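Local atomic coordinates of colicin-B (PDB entry 1RH1), a protein that kills Escherichia coli and closely related bacteria by forming channels that depolarise the cytoplasmic membrane and dissipate cellular energy. Residues Asp334-Gly337 / Glu338-Asp342; Gly483-Gly486 / Val487-Gly491. All coordinates share one frame; numbering follows the deposited sequence.

Contact 1. Residues Asp334-Gly337 / Glu338-Asp342; sequences DKVG and EYLGD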
loop_
_atom_site.group_PDB
_atom_site.type_symbol
_atom_site.label_atom_id
_atom_site.label_comp_id
_atom_site.label_asym_id
_atom_site.label_seq_id
_atom_site.Cartn_x
_atom_site.Cartn_y
_atom_site.Cartn_z
ATOM N N ASP A 334 12.140 19.676 -29.938
ATOM C CA ASP A 334 12.750 20.982 -29.987
ATOM C C ASP A 334 13.793 21.015 -31.091
ATOM O O ASP A 334 13.551 21.807 -32.002
ATOM C CB ASP A 334 13.385 21.329 -28.628
ATOM C CG ASP A 334 12.422 21.683 -27.475
ATOM O OD1 ASP A 334 12.866 21.737 -26.330
ATOM O OD2 ASP A 334 11.231 21.926 -27.682
ATOM N N LYS A 335 14.854 20.172 -31.122
ATOM C CA LYS A 335 15.882 20.134 -32.178
ATOM C C LYS A 335 15.367 19.967 -33.599
ATOM O O LYS A 335 15.643 20.779 -34.477
ATOM C CB LYS A 335 16.880 19.005 -31.923
ATOM C CG LYS A 335 17.942 18.679 -32.994
ATOM C CD LYS A 335 18.996 17.788 -32.345
ATOM C CE LYS A 335 20.292 17.575 -33.133
ATOM N NZ LYS A 335 20.175 16.599 -34.207
ATOM N N VAL A 336 14.607 18.922 -33.887
ATOM C CA VAL A 336 14.049 18.760 -35.219
ATOM C C VAL A 336 13.071 19.903 -35.465
ATOM O O VAL A 336 13.026 20.452 -36.550
ATOM C CB VAL A 336 13.389 17.359 -35.276
ATOM C CG1 VAL A 336 12.752 17.114 -36.609
ATOM C CG2 VAL A 336 14.448 16.289 -35.102
ATOM N N GLY A 337 12.369 20.353 -34.432
ATOM C CA GLY A 337 11.404 21.431 -34.510
ATOM C C GLY A 337 11.934 22.716 -35.126
ATOM O O GLY A 337 11.352 23.108 -36.145
ATOM N N GLU A 338 13.007 23.377 -34.624
ATOM C CA GLU A 338 13.481 24.618 -35.239
ATOM C C GLU A 338 14.110 24.386 -36.645
ATOM O O GLU A 338 14.971 25.124 -37.131
ATOM C CB GLU A 338 14.487 25.370 -34.242
ATOM C CG GLU A 338 13.973 26.170 -32.957
ATOM C CD GLU A 338 13.537 27.685 -32.897
ATOM O OE1 GLU A 338 13.947 28.406 -31.982
ATOM O OE2 GLU A 338 12.713 28.158 -33.679
ATOM N N TYR A 339 13.628 23.381 -37.395
ATOM C CA TYR A 339 13.960 23.097 -38.791
ATOM C C TYR A 339 12.711 22.577 -39.522
ATOM O O TYR A 339 12.441 23.009 -40.639
ATOM C CB TYR A 339 15.100 22.031 -38.922
ATOM C CG TYR A 339 15.357 21.696 -40.386
ATOM C CD1 TYR A 339 15.737 22.714 -41.277
ATOM C CD2 TYR A 339 15.109 20.411 -40.867
ATOM C CE1 TYR A 339 15.855 22.457 -42.644
ATOM C CE2 TYR A 339 15.225 20.148 -42.238
ATOM C CZ TYR A 339 15.591 21.173 -43.114
ATOM O OH TYR A 339 15.657 20.928 -44.470
ATOM N N LEU A 340 11.947 21.641 -38.947
ATOM C CA LEU A 340 10.766 21.083 -39.586
ATOM C C LEU A 340 9.475 21.788 -39.265
ATOM O O LEU A 340 8.448 21.519 -39.901
ATOM C CB LEU A 340 10.532 19.626 -39.216
ATOM C CG LEU A 340 11.298 18.557 -39.936
ATOM C CD1 LEU A 340 10.760 17.228 -39.522
ATOM C CD2 LEU A 340 11.109 18.672 -41.424
ATOM N N GLY A 341 9.511 22.663 -38.258
ATOM C CA GLY A 341 8.313 23.396 -37.902
ATOM C C GLY A 341 7.777 23.058 -36.530
ATOM O O GLY A 341 8.163 22.096 -35.858
ATOM N N ASP A 342 6.840 23.925 -36.158
ATOM C CA ASP A 342 6.212 23.894 -34.844
ATOM C C ASP A 342 5.028 22.937 -34.724
ATOM O O ASP A 342 4.610 22.583 -33.614
ATOM C CB ASP A 342 5.823 25.348 -34.486
ATOM C CG ASP A 342 7.066 26.245 -34.335
ATOM O OD1 ASP A 342 7.761 26.144 -33.309
ATOM O OD2 ASP A 342 7.351 27.027 -35.256
#
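Val336 and Leu340, one helical turn apart, run alongside each other in the same direction. CG1 of Val336 meets CD1 of Leu340 at 3.5 Å. Val336 carries CG1 anti to its own N (chi1 179°), which sets this methyl on the side of Leu340. The pair faces helix 479-495, where Val336 touches Val482.

Three backbone bonds follow the i to i+4 pattern. Glu338 N reaches Asp334 O at 3.1 Å. The bond from Leu340 N to Val336 O is 2.9 Å and nearly straight, with 165° at the hydrogen. Gly341 N closes the last turn on Gly337 O at 2.8 Å. Tyr339 breaks the pattern: its N lies 4.4 Å from Lys335 O and makes a weak i to i+3 bond to Val336 O instead.

This is the C-terminal end of the long helix 291-340. Gly341 leaves helical geometry with a positive phi of 114°, and it is also the N-cap residue of helix 342-357, so it links the two helices.

Asp334 OD2 forms a salt bridge with Arg349 of helix 342-357. Asp342 pairs with Lys345 within the first turn of that helix. Lys335 NZ is hydrogen-bonded to the carbonyl of Leu472.

Contact 2. Residues Gly483-Gly486 / Val487-Gly491; sequences GFVG and VVIAG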
loop_
_atom_site.group_PDB
_atom_site.type_symbol
_atom_site.label_atom_id
_atom_site.label_comp_id
_atom_site.label_asym_id
_atom_site.label_seq_id
_atom_site.Cartn_x
_atom_site.Cartn_y
_atom_site.Cartn_z
ATOM N N GLY A 483 16.221 16.239 -40.045
ATOM C CA GLY A 483 14.805 16.231 -40.338
ATOM C C GLY A 483 14.296 14.831 -40.716
ATOM O O GLY A 483 13.267 14.380 -40.208
ATOM N N PHE A 484 15.001 14.117 -41.609
ATOM C CA PHE A 484 14.597 12.788 -42.054
ATOM C C PHE A 484 14.534 11.833 -40.869
ATOM O O PHE A 484 13.533 11.133 -40.687
ATOM C CB PHE A 484 15.586 12.243 -43.088
ATOM C CG PHE A 484 15.108 10.957 -43.742
ATOM C CD1 PHE A 484 15.535 9.716 -43.262
ATOM C CD2 PHE A 484 14.211 11.011 -44.808
ATOM C CE1 PHE A 484 15.058 8.534 -43.839
ATOM C CE2 PHE A 484 13.743 9.824 -45.375
ATOM C CZ PHE A 484 14.155 8.585 -44.896
ATOM N N VAL A 485 15.587 11.827 -40.048
ATOM C CA VAL A 485 15.597 10.971 -38.894
ATOM C C VAL A 485 14.586 11.484 -37.895
ATOM O O VAL A 485 14.008 10.664 -37.190
ATOM C CB VAL A 485 17.004 10.937 -38.299
ATOM C CG1 VAL A 485 17.066 10.171 -36.995
ATOM C CG2 VAL A 485 17.893 10.187 -39.274
ATOM N N GLY A 486 14.278 12.779 -37.833
ATOM C CA GLY A 486 13.282 13.262 -36.887
ATOM C C GLY A 486 11.905 12.742 -37.251
ATOM O O GLY A 486 11.086 12.523 -36.373
ATOM N N VAL A 487 11.643 12.557 -38.552
ATOM C CA VAL A 487 10.411 11.961 -39.049
ATOM C C VAL A 487 10.427 10.443 -38.807
ATOM O O VAL A 487 9.504 9.949 -38.173
ATOM C CB VAL A 487 10.301 12.316 -40.537
ATOM C CG1 VAL A 487 9.316 11.425 -41.242
ATOM C CG2 VAL A 487 9.740 13.718 -40.663
ATOM N N VAL A 488 11.452 9.681 -39.259
ATOM C CA VAL A 488 11.585 8.241 -39.043
ATOM C C VAL A 488 11.413 7.866 -37.605
ATOM O O VAL A 488 10.506 7.092 -37.331
ATOM C CB VAL A 488 12.950 7.691 -39.478
ATOM C CG1 VAL A 488 13.234 6.262 -38.965
ATOM C CG2 VAL A 488 12.921 7.664 -40.997
ATOM N N ILE A 489 12.195 8.408 -36.678
ATOM C CA ILE A 489 12.026 7.976 -35.309
ATOM C C ILE A 489 10.717 8.427 -34.695
ATOM O O ILE A 489 10.238 7.733 -33.804
ATOM C CB ILE A 489 13.183 8.455 -34.431
ATOM C CG1 ILE A 489 13.187 9.940 -34.184
ATOM C CG2 ILE A 489 14.453 8.004 -35.145
ATOM C CD1 ILE A 489 14.037 10.276 -32.944
ATOM N N ALA A 490 10.088 9.519 -35.169
ATOM C CA ALA A 490 8.807 9.961 -34.614
ATOM C C ALA A 490 7.688 9.052 -35.092
ATOM O O ALA A 490 6.833 8.641 -34.318
ATOM C CB ALA A 490 8.471 11.367 -35.048
ATOM N N GLY A 491 7.724 8.696 -36.375
ATOM C CA GLY A 491 6.808 7.743 -36.962
ATOM C C GLY A 491 7.058 6.377 -36.352
ATOM O O GLY A 491 6.097 5.628 -36.208
#
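Phe484 and Val488 meet one turn apart on the same side of helix 479-495. Their side chains run at a slant to each other. A single methyl, Val488 CG2, does the touching. It lies 3.7 Å from CE1 of the Phe484 ring and a little farther from CD1. The ring gets there because CG of Phe484 is anti to the backbone N (chi1 -171°). CG2 of Val488 also lies 3.5 Å from Phe484 O. Tyr435 of helix 420-435 touches both side chains.

Val485 and Ile489 form the next pair and are also inclined to each other. Here two methyls meet: CG1 of Val485 and CG2 of Ile489, at 3.9 Å. Ile489 has a chi1 of 70°, which places CG1 between its N and carbonyl carbon. That branch is turned back to 3.2 Å from Val485 O. Leu472 of helix 457-472 packs against both residues.

Val487 faces another way, with CG2 3.6 Å from Gly483 O. Its side chain also touches Leu382.

Backbone bonds fix these positions. Val488 N to Phe484 O is almost straight at 175°. Ile489 N to Val485 O is 2.9 Å long. Ala490 N to Gly486 O is weak, at 3.4 Å. The same Gly486 oxygen is hydrogen-bonded to Tyr344 OH, which gives it a side-chain partner as well.

All the touching residues are buried, and most of the side chains packed on them are apolar. The segment falls within a predicted transmembrane stretch. Helix 479-495 and the preceding helix 457-472 correspond to the hydrophobic helical hairpin that lies inside the helical bundle of pore-forming colicin domains.

From the N terminus, the chain first reaches contact 1, at the end of the long helix 291-340. It then runs through the helices between, from 342-357 to 457-472, to contact 2 on helix 479-495. The two contacts follow in series and neither nests in nor crosses the other. Each is local to a continuous stretch, so neither closes a long loop. In space contact 1 and contact 2 are neighbours, their centres about 11 Å apart. CG2 of Val336 packs 3.7 Å from CA of Gly486, and CD1 of Leu340 lies 3.8 Å from CG2 of Val487. These touches join the end of the long helix to the hydrophobic helix 479-495.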